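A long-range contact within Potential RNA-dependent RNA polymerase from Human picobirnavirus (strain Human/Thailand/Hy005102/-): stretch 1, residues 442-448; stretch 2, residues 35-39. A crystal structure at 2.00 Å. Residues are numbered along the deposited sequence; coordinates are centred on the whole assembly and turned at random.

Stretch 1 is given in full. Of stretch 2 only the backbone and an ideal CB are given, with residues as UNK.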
# COMPACT_ATOMS: atom_id res chain seq x y z
N MET A 442 9.92 -21.18 -3.77
CA MET A 442 9.18 -20.00 -3.36
C MET A 442 10.03 -19.08 -2.49
O MET A 442 9.89 -17.85 -2.55
CB MET A 442 7.88 -20.40 -2.65
CG MET A 442 6.85 -20.96 -3.65
SD MET A 442 5.23 -21.41 -3.00
CE MET A 442 4.38 -19.83 -3.05
N VAL A 443 10.94 -19.65 -1.70
CA VAL A 443 11.91 -18.82 -0.97
C VAL A 443 12.73 -17.99 -1.95
O VAL A 443 12.87 -16.77 -1.80
CB VAL A 443 12.82 -19.69 -0.08
CG1 VAL A 443 13.86 -18.83 0.61
CG2 VAL A 443 12.01 -20.46 0.95
N THR A 444 13.27 -18.65 -2.98
CA THR A 444 14.11 -17.97 -3.97
C THR A 444 13.32 -16.92 -4.74
O THR A 444 13.86 -15.85 -5.05
CB THR A 444 14.72 -18.99 -4.93
OG1 THR A 444 15.48 -19.94 -4.19
CG2 THR A 444 15.62 -18.29 -5.94
N LEU A 445 12.07 -17.21 -5.09
CA LEU A 445 11.26 -16.21 -5.77
C LEU A 445 11.09 -14.97 -4.91
O LEU A 445 11.13 -13.85 -5.41
CB LEU A 445 9.90 -16.80 -6.15
CG LEU A 445 9.96 -17.85 -7.27
CD1 LEU A 445 8.64 -18.54 -7.41
CD2 LEU A 445 10.34 -17.18 -8.59
N ARG A 446 10.89 -15.16 -3.60
CA ARG A 446 10.78 -14.01 -2.71
C ARG A 446 12.09 -13.22 -2.68
O ARG A 446 12.07 -11.98 -2.80
CB ARG A 446 10.38 -14.45 -1.30
CG ARG A 446 10.24 -13.30 -0.28
CD ARG A 446 9.83 -13.83 1.11
NE ARG A 446 9.83 -12.75 2.10
CZ ARG A 446 10.89 -12.37 2.80
NH1 ARG A 446 12.05 -13.00 2.64
NH2 ARG A 446 10.80 -11.36 3.65
N TYR A 447 13.23 -13.91 -2.55
CA TYR A 447 14.53 -13.23 -2.60
C TYR A 447 14.66 -12.35 -3.83
O TYR A 447 15.12 -11.21 -3.75
CB TYR A 447 15.67 -14.24 -2.61
CG TYR A 447 15.96 -15.01 -1.35
CD1 TYR A 447 15.50 -14.58 -0.10
CD2 TYR A 447 16.71 -16.19 -1.41
CE1 TYR A 447 15.79 -15.30 1.04
CE2 TYR A 447 17.01 -16.90 -0.28
CZ TYR A 447 16.54 -16.47 0.94
OH TYR A 447 16.84 -17.21 2.06
N LEU A 448 14.31 -12.90 -5.00
CA LEU A 448 14.48 -12.16 -6.25
C LEU A 448 13.59 -10.92 -6.28
O LEU A 448 14.01 -9.85 -6.73
CB LEU A 448 14.17 -13.05 -7.46
CG LEU A 448 15.06 -14.28 -7.60
CD1 LEU A 448 14.63 -15.12 -8.81
CD2 LEU A 448 16.51 -13.88 -7.73
N UNK A 35 13.04 -16.09 10.88
CA UNK A 35 14.28 -15.82 10.17
C UNK A 35 14.35 -16.77 8.97
O UNK A 35 14.04 -17.96 9.10
CB UNK A 35 15.49 -15.99 11.09
N UNK A 36 14.71 -16.24 7.80
CA UNK A 36 14.85 -17.05 6.59
C UNK A 36 16.18 -17.81 6.65
O UNK A 36 17.01 -17.58 7.53
CB UNK A 36 14.78 -16.18 5.34
N UNK A 37 16.43 -18.72 5.70
CA UNK A 37 17.75 -19.38 5.64
C UNK A 37 18.87 -18.48 5.13
O UNK A 37 20.02 -18.93 5.07
CB UNK A 37 17.67 -20.62 4.74
N UNK A 38 18.58 -17.24 4.76
CA UNK A 38 19.59 -16.32 4.24
C UNK A 38 20.70 -16.11 5.26
O UNK A 38 20.45 -15.67 6.39
CB UNK A 38 18.96 -14.98 3.87
N UNK A 39 21.94 -16.40 4.86
CA UNK A 39 23.10 -16.32 5.76
C UNK A 39 22.82 -17.02 7.09
O UNK A 39 23.11 -16.51 8.18
CB UNK A 39 23.48 -14.86 6.01

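Stretch 1 is a helical segment that presents Val-443, Arg-446 and Tyr-447 to stretch 2. The backbones stay well apart, with 8.3 Å between the CA atoms of Val-443 and position 36. The helix makes the contact through its side chains, which meet both side chains and backbone of stretch 2, and the Tyr-447 hydroxyl comes closest to stretch 2.

Position 35 has extended backbone angles, phi -104° and psi 134°. Its ideal CB has nothing of stretch 1 within 5.5 Å, so the helix sets little limit here and many residues would suit. The residue is Arg-35. Its side chain runs along its own stretch, and NH1 and NH2 each donate a hydrogen bond to the backbone O of position 38, both at 2.8 Å.

Position 36 points its CB toward stretch 1. The ideal CB lies 4.0 Å from Tyr-447 OH, 5.0 Å from Arg-446 NH1 and 5.5 Å from Val-443 CG1. A small or medium side chain fits between these groups; Ser, Thr, Val or Ala would all be reasonable. The residue is Thr-36, with chi1 in the p well. Its CG2 packs 3.8 Å from Arg-446 NH1. Its OG1 lies at the edge of the Tyr-447 ring, 3.8 Å from Tyr-447 OH, and accepts a 3.2 Å hydrogen bond from the backbone N of position 38.

Position 37 has phi -73° and psi -2°, and its CB points sideways. The ideal CB is 4.4 Å from Tyr-447 OH. The phi angle permits proline, but Ala, Ser or another compact residue would also suit. The residue is Pro-37. Its CD lies 3.7 Å from Tyr-447 OH and 4.5 Å from Val-443 CG1, so the ring adds a modest apolar contact.

CA-to-CB points toward stretch 1 at position 38, and the ideal CB is 3.6 Å from Tyr-447 OH. An aromatic or a larger aliphatic side chain could lie alongside the tyrosine. The residue is Phe-38, with chi1 in the t well. Its CB is 3.5 Å from Tyr-447 OH and 4.1 Å from Tyr-447 CZ. The two rings form an oblique pair, centroids 5.8 Å apart and planes at 58°. Phe-38 N also comes within 3.2 Å of Tyr-447 OH, but the angle is too poor for a hydrogen bond.

Position 39 has positive phi and psi, 48° and 46°, which would favour Gly, Asn or Asp. Its CB points sideways, with no stretch 1 atom within 5.5 Å. The residue is Tyr-39, which makes no contact with the helix.

Stretch 2 35-39: RTPFY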
# COMPACT_ATOMS: atom_id res chain seq x y z
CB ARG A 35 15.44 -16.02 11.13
CG ARG A 35 16.81 -15.82 10.61
CD ARG A 35 17.31 -14.38 10.65
NE ARG A 35 18.74 -14.49 10.38
CZ ARG A 35 19.25 -14.75 9.18
NH1 ARG A 35 18.46 -14.84 8.10
NH2 ARG A 35 20.57 -14.89 9.05
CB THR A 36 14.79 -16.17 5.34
OG1 THR A 36 15.98 -15.38 5.27
CG2 THR A 36 13.55 -15.24 5.34
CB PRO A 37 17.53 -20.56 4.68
CG PRO A 37 16.06 -20.65 4.46
CD PRO A 37 15.48 -19.31 4.73
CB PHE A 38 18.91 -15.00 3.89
CG PHE A 38 19.80 -13.99 3.22
CD1 PHE A 38 20.33 -14.23 1.97
CD2 PHE A 38 20.04 -12.76 3.83
CE1 PHE A 38 21.14 -13.28 1.34
CE2 PHE A 38 20.84 -11.81 3.21
CZ PHE A 38 21.39 -12.07 1.96
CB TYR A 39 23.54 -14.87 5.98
CG TYR A 39 24.46 -14.38 4.89
CD1 TYR A 39 25.73 -14.92 4.75
CD2 TYR A 39 24.08 -13.36 4.02
CE1 TYR A 39 26.59 -14.48 3.77
CE2 TYR A 39 24.94 -12.91 3.03
CZ TYR A 39 26.19 -13.48 2.91
OH TYR A 39 27.06 -13.05 1.94
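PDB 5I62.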